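Local coordinates for protein diol-dehydratase (Roseburia inulinivorans, PDB 5I2A) that probably dehydrates 1,2-propanediol as a B12-independent lyase of the glycyl radical enzyme family, at residues 178-181 with 182-185; 208-211 with 212-216. All coordinates share one frame; numbering follows the deposited sequence.

Contact 1: 178-181 with 182-185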
# COMPACT_ATOMS: atom_id res chain seq x y z
N GLY A 178 -19.96 23.85 -7.62
CA GLY A 178 -19.16 23.52 -8.79
C GLY A 178 -17.91 22.73 -8.44
O GLY A 178 -17.57 22.60 -7.27
N LEU A 179 -17.24 22.19 -9.45
CA LEU A 179 -15.95 21.56 -9.23
C LEU A 179 -14.94 22.63 -8.81
O LEU A 179 -13.95 22.33 -8.15
CB LEU A 179 -15.47 20.81 -10.47
CG LEU A 179 -16.32 19.58 -10.82
CD1 LEU A 179 -15.72 18.81 -11.99
CD2 LEU A 179 -16.50 18.66 -9.61
N ASN A 180 -15.20 23.88 -9.17
CA ASN A 180 -14.37 24.98 -8.68
C ASN A 180 -14.44 25.04 -7.17
O ASN A 180 -13.43 25.19 -6.50
CB ASN A 180 -14.81 26.30 -9.29
CG ASN A 180 -13.87 27.41 -8.94
OD1 ASN A 180 -12.73 27.44 -9.40
ND2 ASN A 180 -14.34 28.34 -8.11
N GLY A 181 -15.65 24.90 -6.64
CA GLY A 181 -15.86 24.86 -5.21
C GLY A 181 -15.22 23.64 -4.55
O GLY A 181 -14.71 23.75 -3.43
N VAL A 182 -15.26 22.49 -5.21
CA VAL A 182 -14.65 21.30 -4.65
C VAL A 182 -13.13 21.50 -4.56
O VAL A 182 -12.53 21.19 -3.54
CB VAL A 182 -14.98 20.03 -5.47
CG1 VAL A 182 -14.16 18.83 -4.99
CG2 VAL A 182 -16.48 19.73 -5.36
N LYS A 183 -12.53 22.05 -5.60
CA LYS A 183 -11.10 22.34 -5.60
C LYS A 183 -10.73 23.29 -4.47
O LYS A 183 -9.71 23.10 -3.80
CB LYS A 183 -10.67 22.94 -6.94
CG LYS A 183 -10.68 21.95 -8.07
CD LYS A 183 -9.94 22.49 -9.27
CE LYS A 183 -10.63 23.69 -9.88
NZ LYS A 183 -9.81 24.30 -10.97
N GLU A 184 -11.57 24.29 -4.24
CA GLU A 184 -11.30 25.23 -3.17
C GLU A 184 -11.36 24.54 -1.81
O GLU A 184 -10.59 24.85 -0.92
CB GLU A 184 -12.28 26.41 -3.21
CG GLU A 184 -11.75 27.65 -2.47
CD GLU A 184 -10.22 27.78 -2.54
OE1 GLU A 184 -9.68 27.96 -3.66
OE2 GLU A 184 -9.56 27.69 -1.47
N LYS A 185 -12.29 23.61 -1.65
CA LYS A 185 -12.37 22.80 -0.44
C LYS A 185 -11.08 22.00 -0.26
O LYS A 185 -10.55 21.89 0.84
CB LYS A 185 -13.58 21.88 -0.54
CG LYS A 185 -13.89 20.98 0.65
CD LYS A 185 -15.28 20.36 0.41
CE LYS A 185 -15.59 19.16 1.29
NZ LYS A 185 -16.91 18.58 0.91
O HOH W 1 -12.20 25.95 -11.34

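Contact 2: 208-211 with 212-216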
# COMPACT_ATOMS: atom_id res chain seq x y z
N GLU A 208 -3.75 16.41 -4.22
CA GLU A 208 -3.32 16.91 -5.53
C GLU A 208 -4.00 16.13 -6.64
O GLU A 208 -4.35 16.69 -7.67
CB GLU A 208 -1.81 16.81 -5.73
CG GLU A 208 -0.97 17.56 -4.71
CD GLU A 208 -0.79 19.03 -5.04
OE1 GLU A 208 -1.48 19.54 -5.95
OE2 GLU A 208 0.07 19.66 -4.39
N SER A 209 -4.16 14.83 -6.43
CA SER A 209 -4.85 13.96 -7.38
C SER A 209 -6.30 14.39 -7.61
O SER A 209 -6.81 14.30 -8.72
CB SER A 209 -4.83 12.51 -6.89
OG SER A 209 -3.51 12.02 -6.89
N ILE A 210 -6.96 14.84 -6.56
CA ILE A 210 -8.32 15.35 -6.71
C ILE A 210 -8.33 16.60 -7.61
O ILE A 210 -9.17 16.70 -8.51
CB ILE A 210 -8.96 15.69 -5.36
CG1 ILE A 210 -9.17 14.41 -4.55
CG2 ILE A 210 -10.28 16.44 -5.58
CD1 ILE A 210 -9.74 14.65 -3.11
N LEU A 211 -7.40 17.52 -7.38
CA LEU A 211 -7.33 18.74 -8.18
C LEU A 211 -7.20 18.40 -9.67
O LEU A 211 -7.94 18.92 -10.51
CB LEU A 211 -6.16 19.63 -7.73
CG LEU A 211 -6.26 20.25 -6.33
CD1 LEU A 211 -5.08 21.16 -6.04
CD2 LEU A 211 -7.58 21.00 -6.16
N ILE A 212 -6.28 17.51 -9.97
CA ILE A 212 -6.07 17.06 -11.33
C ILE A 212 -7.34 16.43 -11.91
O ILE A 212 -7.72 16.73 -13.05
CB ILE A 212 -4.89 16.08 -11.40
CG1 ILE A 212 -3.59 16.84 -11.08
CG2 ILE A 212 -4.80 15.43 -12.78
CD1 ILE A 212 -2.41 15.96 -10.77
N SER A 213 -8.02 15.61 -11.12
CA SER A 213 -9.23 14.94 -11.59
C SER A 213 -10.37 15.95 -11.82
O SER A 213 -11.13 15.82 -12.77
CB SER A 213 -9.68 13.85 -10.60
OG SER A 213 -8.65 12.90 -10.39
N CYS A 214 -10.49 16.94 -10.95
CA CYS A 214 -11.52 17.95 -11.14
C CYS A 214 -11.25 18.76 -12.42
O CYS A 214 -12.16 18.99 -13.22
CB CYS A 214 -11.61 18.86 -9.93
SG CYS A 214 -12.40 18.10 -8.51
N ASP A 215 -10.00 19.16 -12.62
CA ASP A 215 -9.66 19.92 -13.82
C ASP A 215 -9.83 19.09 -15.10
O ASP A 215 -10.18 19.63 -16.15
CB ASP A 215 -8.23 20.47 -13.72
CG ASP A 215 -8.15 21.66 -12.78
OD1 ASP A 215 -9.15 22.40 -12.67
OD2 ASP A 215 -7.09 21.87 -12.15
N ALA A 216 -9.62 17.78 -15.02
CA ALA A 216 -9.88 16.89 -16.14
C ALA A 216 -11.36 16.89 -16.57
O ALA A 216 -11.68 16.88 -17.75
CB ALA A 216 -9.44 15.47 -15.80

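Contact 1: 178-181 with 182-185
Asn180 and Lys183 meet through a water on one flank of helix 171-190, where a regular alpha-helical turn restarts just after a kink. The backbone carries most of the contact. Four i to i-4 hydrogen bonds join the segments: Val182 N to Gly178 O (3.1 Å), Lys183 N to Leu179 O (2.9 Å), Glu184 N to Asn180 O and Lys185 N to Gly181 O. At the kink the amides of Leu179 and Asn180 lack a bond to the preceding turn, and the backbone of these residues is instead hydrogen-bonded with Pro255 and Glu256. Gly178 has a positive phi (73°), readily adopted by a residue without a side chain.

Apolar contact within the turn is slight. Leu179 CD2 approaches Val182 CG2 at 4.4 Å, and both side chains are buried, covered by helices 200-233 and 525-529. Val182 CG2 also lies 3.6 Å from Gly178 O.

The polar contact belongs to Lys183. Its CG stands beside the backbone N (chi1 -71°), which sends the chain back along the previous turn and brings CG to 3.3 Å from Leu179 O. A bend at chi3 (-66°) then carries CE past Asn180 CA. The ammonium group meets both the Asp215 carboxylate of helix 200-233, in a salt bridge, and the water. Replacing Lys183 by a methionine would probably leave the Asp215 carboxylate without its countercharge and the amide oxygen of Asn180 without a bridge to its neighbour one turn on. That bridge is compact: the water accepts from Lys183 NZ at 2.9 Å and donates to Asn180 OD1 at a short 2.5 Å.

Contact 2: 208-211 with 212-216
From Ile212 N to Glu208 O, and on through Ser213 to Ser209, Cys214 to Ile210 and Asp215 to Leu211, every amide of residues 212-215 bonds to the carbonyl four residues back, an unbroken alpha-helical run within helix 200-233. The Cys214 N to Ile210 O bond, at 2.8 Å, lies nearly in line with the carbonyl (C=O...N angle 165°).

Ser213 adds a second grip to one of these carbonyls. With OG beside its own backbone N (chi1 -57°), the hydroxyl donates to Ser209 O at 2.9 Å, while Ser213 N donates to the same oxygen at 3.0 Å. The two donors arrive from opposite faces of the carbonyl plane, and the hydroxyl of this buried residue thereby places its proton on a carbonyl of its own helix. Ile212 lays CG1 3.5 Å from Glu208 O, then continues towards Met51 and Arg55 of helix 49-63. On another side of the helix Cys214 SG rests 4.0 Å from Ile210 CG2. The carboxylate of Asp215 folds back over its turn, OD2 3.5 Å from Leu211 O; these are two acceptors, and the carboxylate's charge is met through OD1 by Lys183.

Ser209 OG bonds to Cys205 O, and Asp215 O is paired with Thr219 OG1, so the back-bonded hydroxyl recurs along this helix, a familiar way for serine and threonine to sit in buried alpha-helix.

In the fold
Contact 1 closes on helix 171-190 before contact 2 opens on helix 200-233, the next helix in the chain; their centres are 10 Å apart. The two turns touch directly. Lys183 NZ makes a 2.6 Å salt bridge to Asp215 OD1, and beneath it the aliphatic part of the lysine packs on the partner helix, CB against Leu211 CD2 and CG against Cys214 CB, both at 3.7 Å. Helix 525-529 touches both contacts, through Phe526 and Cys529. All four segments lie in the pyruvate formate lyase-like family region; the contact centres lie about 31 and 29 Å from the centre of the chain, and the salt bridge and packing join two consecutive helices there.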